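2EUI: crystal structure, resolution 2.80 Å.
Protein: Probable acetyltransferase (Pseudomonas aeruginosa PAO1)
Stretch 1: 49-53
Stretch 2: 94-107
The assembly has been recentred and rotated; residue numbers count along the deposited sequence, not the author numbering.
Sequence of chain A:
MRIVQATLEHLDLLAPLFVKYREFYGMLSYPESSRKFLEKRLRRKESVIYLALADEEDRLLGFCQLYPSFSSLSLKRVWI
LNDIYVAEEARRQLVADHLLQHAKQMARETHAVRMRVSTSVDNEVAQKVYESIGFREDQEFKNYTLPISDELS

Stretch 1, residues 49-53: IYLAL
Stretch 2 (94-107) LVADHLLQHAKQMA

The apolar centre of this contact is Leu99, a helix residue whose side chain packs against the strand. Its CA lies 6.8 Å from the CA of Ala52, the nearest such pair, and this fixes the register. The CA-to-CB bond of Leu99 points sideways, yet chi1 of -78° (m) and chi2 of 174° (t) carry its end nearer the strand. There Leu99 CD2 lies 3.9 Å from Tyr50 CB and 4.1 Å from Ala52 CB, so one methyl bridges two alternate strand residues. The same methyl reaches the backbone, with Leu99 CD2 3.8 Å from Tyr50 O and 4.0 Å from Ala52 N; these are packing distances.

The alternation follows from the extended backbone of residues 49-53, with phi between -94° and -119° and psi between 113° and 139°. The CA-to-CB bonds of Tyr50 and Ala52 point toward the helix and that of Leu51 away. Residues 94-107 form a helix (phi -45° to -81°, psi -28° to -64°), with backbone hydrogen bonds such as Ala103 N to Leu99 O at 2.8 Å and Leu99 N to Val95 O at 3.2 Å. The strand and helix axes approach to 8.8 Å, and their N-to-C directions differ by 141°, closer to antiparallel than parallel. Accordingly, moving back along the strand from Ala52 to Tyr50 means moving forward along the helix.

One turn before Leu99, the CA-to-CB bond of Val95 (chi1 164°, t) points toward the strand, and Val95 packs its CG1 3.8 Å from Ala52 CB. The small side chain of Ala52 thus meets both Val95 and Leu99. One turn after Leu99, the CA-to-CB bond of Ala103 points sideways, and its CB lies 4.1 Å from Tyr50 CE2.

Tyr50 supplies the largest covered area, 124 Å² of the 344 Å² buried in total over both stretches. With chi1 at -69° (m) and chi2 at -59°, its ring extends along the helix. His102 (chi1 -167°, t; chi2 -80°) presents its edge to one face of that ring: the centroids are 4.7 Å apart, the planes meet at 66°, and Tyr50 CE1 is 3.6 Å from His102 CE1. This is an edge-to-face aromatic pair between buried Tyr50 and partly exposed His102.

The tyrosine hydroxyl marks the polar end. Tyr50 OH lies only 3.0 Å from Met106 CG, a tight approach to a carbon near the ring plane, and Tyr50 CZ is 4.3 Å from that CG. Met106 is selenomethionine; its CA-to-CB bond points toward the strand, but chi1 of 180° (t), chi2 of -99° and chi3 of 92° lead its end away. No hydrogen bond joins the two stretches.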

ATOM      1  N   ILE A  49     -13.542  -4.293  -1.441  1.00 22.61           N
ATOM      2  CA  ILE A  49     -13.631  -5.493  -2.258  1.00 22.44           C
ATOM      3  C   ILE A  49     -14.879  -5.427  -3.134  1.00 22.28           C
ATOM      4  O   ILE A  49     -15.994  -5.372  -2.625  1.00 23.51           O
ATOM      5  CB  ILE A  49     -13.713  -6.750  -1.365  1.00 23.39           C
ATOM      6  CG1 ILE A  49     -12.368  -6.961  -0.668  1.00 22.82           C
ATOM      7  CG2 ILE A  49     -14.150  -7.977  -2.187  1.00 23.43           C
ATOM      8  CD1 ILE A  49     -12.345  -8.129   0.281  1.00 21.11           C
ATOM      9  N   TYR A  50     -14.697  -5.422  -4.449  1.00 21.49           N
ATOM     10  CA  TYR A  50     -15.842  -5.389  -5.351  1.00 21.60           C
ATOM     11  C   TYR A  50     -16.147  -6.803  -5.821  1.00 20.85           C
ATOM     12  O   TYR A  50     -15.240  -7.580  -6.102  1.00 18.63           O
ATOM     13  CB  TYR A  50     -15.575  -4.482  -6.556  1.00 23.43           C
ATOM     14  CG  TYR A  50     -15.494  -3.018  -6.212  1.00 26.17           C
ATOM     15  CD1 TYR A  50     -16.568  -2.361  -5.609  1.00 28.11           C
ATOM     16  CD2 TYR A  50     -14.328  -2.293  -6.448  1.00 28.47           C
ATOM     17  CE1 TYR A  50     -16.479  -1.017  -5.243  1.00 29.22           C
ATOM     18  CE2 TYR A  50     -14.225  -0.950  -6.088  1.00 30.42           C
ATOM     19  CZ  TYR A  50     -15.302  -0.320  -5.485  1.00 30.41           C
ATOM     20  OH  TYR A  50     -15.188   1.000  -5.106  1.00 31.86           O
ATOM     21  N   LEU A  51     -17.436  -7.119  -5.888  1.00 21.28           N
ATOM     22  CA  LEU A  51     -17.905  -8.433  -6.305  1.00 23.30           C
ATOM     23  C   LEU A  51     -18.769  -8.352  -7.555  1.00 25.22           C
ATOM     24  O   LEU A  51     -19.730  -7.582  -7.597  1.00 25.80           O
ATOM     25  CB  LEU A  51     -18.742  -9.084  -5.192  1.00 21.66           C
ATOM     26  CG  LEU A  51     -18.112  -9.258  -3.810  1.00 20.21           C
ATOM     27  CD1 LEU A  51     -19.136  -9.808  -2.814  1.00 18.83           C
ATOM     28  CD2 LEU A  51     -16.908 -10.170  -3.931  1.00 19.28           C
ATOM     29  N   ALA A  52     -18.427  -9.147  -8.567  1.00 27.21           N
ATOM     30  CA  ALA A  52     -19.208  -9.202  -9.808  1.00 29.42           C
ATOM     31  C   ALA A  52     -20.201 -10.351  -9.655  1.00 30.14           C
ATOM     32  O   ALA A  52     -19.802 -11.520  -9.596  1.00 29.76           O
ATOM     33  CB  ALA A  52     -18.294  -9.454 -11.018  1.00 29.66           C
ATOM     34  N   LEU A  53     -21.489 -10.018  -9.584  1.00 30.66           N
ATOM     35  CA  LEU A  53     -22.533 -11.032  -9.420  1.00 31.33           C
ATOM     36  C   LEU A  53     -23.462 -11.151 -10.626  1.00 32.73           C
ATOM     37  O   LEU A  53     -23.877 -10.142 -11.205  1.00 33.39           O
ATOM     38  CB  LEU A  53     -23.373 -10.723  -8.182  1.00 27.94           C
ATOM     39  CG  LEU A  53     -22.622 -10.340  -6.908  1.00 27.16           C
ATOM     40  CD1 LEU A  53     -23.591 -10.342  -5.719  1.00 23.13           C
ATOM     41  CD2 LEU A  53     -21.461 -11.313  -6.677  1.00 27.11           C
ATOM     42  N   LEU A  94     -14.446 -10.136 -19.945  1.00 37.28           N
ATOM     43  CA  LEU A  94     -15.740  -9.501 -19.721  1.00 35.74           C
ATOM     44  C   LEU A  94     -15.946  -9.060 -18.256  1.00 34.85           C
ATOM     45  O   LEU A  94     -16.349  -7.923 -17.990  1.00 34.06           O
ATOM     46  CB  LEU A  94     -16.859 -10.461 -20.132  1.00 35.59           C
ATOM     47  CG  LEU A  94     -18.280 -10.038 -19.750  1.00 36.52           C
ATOM     48  CD1 LEU A  94     -18.572  -8.655 -20.312  1.00 36.60           C
ATOM     49  CD2 LEU A  94     -19.278 -11.058 -20.282  1.00 36.73           C
ATOM     50  N   VAL A  95     -15.657  -9.960 -17.316  1.00 33.19           N
ATOM     51  CA  VAL A  95     -15.824  -9.688 -15.887  1.00 30.59           C
ATOM     52  C   VAL A  95     -14.685  -8.887 -15.268  1.00 31.12           C
ATOM     53  O   VAL A  95     -14.923  -7.975 -14.462  1.00 30.17           O
ATOM     54  CB  VAL A  95     -16.016 -11.011 -15.092  1.00 29.16           C
ATOM     55  CG1 VAL A  95     -15.797 -10.780 -13.592  1.00 28.16           C
ATOM     56  CG2 VAL A  95     -17.426 -11.542 -15.333  1.00 27.70           C
ATOM     57  N   ALA A  96     -13.451  -9.234 -15.625  1.00 30.82           N
ATOM     58  CA  ALA A  96     -12.290  -8.522 -15.106  1.00 29.56           C
ATOM     59  C   ALA A  96     -12.504  -7.037 -15.380  1.00 30.39           C
ATOM     60  O   ALA A  96     -12.251  -6.192 -14.521  1.00 31.78           O
ATOM     61  CB  ALA A  96     -11.029  -9.009 -15.799  1.00 28.13           C
ATOM     62  N   ASP A  97     -12.997  -6.734 -16.578  1.00 31.89           N
ATOM     63  CA  ASP A  97     -13.254  -5.360 -17.011  1.00 32.70           C
ATOM     64  C   ASP A  97     -14.212  -4.576 -16.130  1.00 32.90           C
ATOM     65  O   ASP A  97     -13.830  -3.567 -15.536  1.00 33.64           O
ATOM     66  CB  ASP A  97     -13.792  -5.354 -18.438  1.00 34.57           C
ATOM     67  CG  ASP A  97     -12.715  -5.092 -19.463  1.00 36.55           C
ATOM     68  OD1 ASP A  97     -11.711  -5.841 -19.486  1.00 36.23           O
ATOM     69  OD2 ASP A  97     -12.882  -4.132 -20.250  1.00 38.21           O
ATOM     70  N   HIS A  98     -15.462  -5.023 -16.068  1.00 31.27           N
ATOM     71  CA  HIS A  98     -16.462  -4.345 -15.262  1.00 30.18           C
ATOM     72  C   HIS A  98     -15.921  -4.030 -13.888  1.00 27.62           C
ATOM     73  O   HIS A  98     -16.182  -2.963 -13.340  1.00 28.53           O
ATOM     74  CB  HIS A  98     -17.714  -5.206 -15.137  1.00 33.08           C
ATOM     75  CG  HIS A  98     -18.513  -5.287 -16.397  1.00 36.29           C
ATOM     76  ND1 HIS A  98     -19.120  -4.187 -16.963  1.00 37.05           N
ATOM     77  CD2 HIS A  98     -18.796  -6.334 -17.209  1.00 37.34           C
ATOM     78  CE1 HIS A  98     -19.743  -4.551 -18.068  1.00 38.08           C
ATOM     79  NE2 HIS A  98     -19.562  -5.849 -18.240  1.00 38.45           N
ATOM     80  N   LEU A  99     -15.167  -4.962 -13.324  1.00 24.96           N
ATOM     81  CA  LEU A  99     -14.599  -4.754 -12.009  1.00 24.55           C
ATOM     82  C   LEU A  99     -13.621  -3.588 -12.047  1.00 25.76           C
ATOM     83  O   LEU A  99     -13.819  -2.569 -11.379  1.00 24.74           O
ATOM     84  CB  LEU A  99     -13.889  -6.023 -11.541  1.00 21.82           C
ATOM     85  CG  LEU A  99     -14.804  -7.135 -11.025  1.00 19.83           C
ATOM     86  CD1 LEU A  99     -13.978  -8.364 -10.748  1.00 18.65           C
ATOM     87  CD2 LEU A  99     -15.533  -6.680  -9.772  1.00 17.29           C
ATOM     88  N   LEU A 100     -12.572  -3.745 -12.847  1.00 26.75           N
ATOM     89  CA  LEU A 100     -11.542  -2.726 -12.987  1.00 27.17           C
ATOM     90  C   LEU A 100     -12.100  -1.351 -13.328  1.00 27.75           C
ATOM     91  O   LEU A 100     -11.630  -0.343 -12.808  1.00 28.65           O
ATOM     92  CB  LEU A 100     -10.516  -3.174 -14.031  1.00 26.93           C
ATOM     93  CG  LEU A 100      -9.734  -4.429 -13.607  1.00 26.85           C
ATOM     94  CD1 LEU A 100      -8.791  -4.856 -14.715  1.00 26.02           C
ATOM     95  CD2 LEU A 100      -8.968  -4.138 -12.310  1.00 25.93           C
ATOM     96  N   GLN A 101     -13.107  -1.301 -14.191  1.00 29.00           N
ATOM     97  CA  GLN A 101     -13.700  -0.022 -14.552  1.00 30.20           C
ATOM     98  C   GLN A 101     -14.400   0.577 -13.342  1.00 28.64           C
ATOM     99  O   GLN A 101     -14.192   1.736 -13.002  1.00 29.53           O
ATOM    100  CB  GLN A 101     -14.712  -0.196 -15.676  1.00 32.76           C
ATOM    101  CG  GLN A 101     -15.404   1.096 -16.060  1.00 36.46           C
ATOM    102  CD  GLN A 101     -16.846   0.866 -16.435  1.00 39.27           C
ATOM    103  OE1 GLN A 101     -17.623   0.318 -15.646  1.00 41.55           O
ATOM    104  NE2 GLN A 101     -17.220   1.280 -17.641  1.00 40.61           N
ATOM    105  N   HIS A 102     -15.242  -0.216 -12.700  1.00 27.43           N
ATOM    106  CA  HIS A 102     -15.962   0.242 -11.525  1.00 26.47           C
ATOM    107  C   HIS A 102     -14.937   0.736 -10.494  1.00 27.64           C
ATOM    108  O   HIS A 102     -15.132   1.766  -9.845  1.00 26.22           O
ATOM    109  CB  HIS A 102     -16.787  -0.915 -10.961  1.00 26.64           C
ATOM    110  CG  HIS A 102     -17.804  -0.503  -9.944  1.00 27.82           C
ATOM    111  ND1 HIS A 102     -17.483  -0.242  -8.628  1.00 28.29           N
ATOM    112  CD2 HIS A 102     -19.141  -0.311 -10.050  1.00 27.75           C
ATOM    113  CE1 HIS A 102     -18.578   0.093  -7.968  1.00 28.17           C
ATOM    114  NE2 HIS A 102     -19.597   0.058  -8.808  1.00 28.18           N
ATOM    115  N   ALA A 103     -13.834  -0.000 -10.369  1.00 28.17           N
ATOM    116  CA  ALA A 103     -12.774   0.341  -9.428  1.00 28.24           C
ATOM    117  C   ALA A 103     -12.101   1.655  -9.801  1.00 28.84           C
ATOM    118  O   ALA A 103     -11.873   2.505  -8.936  1.00 28.52           O
ATOM    119  CB  ALA A 103     -11.733  -0.776  -9.371  1.00 25.62           C
ATOM    120  N   LYS A 104     -11.782   1.823 -11.083  1.00 28.96           N
ATOM    121  CA  LYS A 104     -11.132   3.050 -11.533  1.00 29.86           C
ATOM    122  C   LYS A 104     -12.059   4.251 -11.372  1.00 30.22           C
ATOM    123  O   LYS A 104     -11.621   5.335 -10.975  1.00 29.86           O
ATOM    124  CB  LYS A 104     -10.685   2.934 -12.991  1.00 31.77           C
ATOM    125  CG  LYS A 104      -9.952   4.174 -13.471  1.00 34.97           C
ATOM    126  CD  LYS A 104      -9.369   4.041 -14.864  1.00 38.15           C
ATOM    127  CE  LYS A 104      -8.832   5.404 -15.317  1.00 41.06           C
ATOM    128  NZ  LYS A 104      -8.290   5.421 -16.710  1.00 43.91           N
ATOM    129  N   GLN A 105     -13.340   4.064 -11.673  1.00 30.64           N
ATOM    130  CA  GLN A 105     -14.296   5.151 -11.535  1.00 31.34           C
ATOM    131  C   GLN A 105     -14.397   5.541 -10.069  1.00 30.50           C
ATOM    132  O   GLN A 105     -14.698   6.688  -9.743  1.00 30.64           O
ATOM    133  CB  GLN A 105     -15.669   4.740 -12.073  1.00 33.02           C
ATOM    134  CG  GLN A 105     -15.674   4.408 -13.568  1.00 37.67           C
ATOM    135  CD  GLN A 105     -15.535   5.638 -14.474  1.00 39.63           C
ATOM    136  OE1 GLN A 105     -16.537   6.224 -14.913  1.00 40.05           O
ATOM    137  NE2 GLN A 105     -14.290   6.032 -14.753  1.00 40.24           N
HETATM  138  N   MSE A 106     -14.142   4.589  -9.178  1.00 29.57           N
HETATM  139  CA  MSE A 106     -14.201   4.900  -7.756  1.00 27.55           C
HETATM  140  C   MSE A 106     -13.007   5.771  -7.385  1.00 25.05           C
HETATM  141  O   MSE A 106     -13.178   6.781  -6.712  1.00 24.22           O
HETATM  142  CB  MSE A 106     -14.212   3.624  -6.914  1.00 28.93           C
HETATM  143  CG  MSE A 106     -14.265   3.871  -5.411  1.00 31.74           C
HETATM  144 SE   MSE A 106     -12.553   3.735  -4.532  1.00 37.17          SE
HETATM  145  CE  MSE A 106     -12.032   5.521  -4.638  1.00 34.69           C
ATOM    146  N   ALA A 107     -11.810   5.390  -7.830  1.00 22.35           N
ATOM    147  CA  ALA A 107     -10.607   6.167  -7.533  1.00 22.56           C
ATOM    148  C   ALA A 107     -10.809   7.620  -7.962  1.00 24.71           C
ATOM    149  O   ALA A 107     -10.467   8.558  -7.230  1.00 22.59           O
ATOM    150  CB  ALA A 107      -9.393   5.569  -8.244  1.00 19.86           C
TER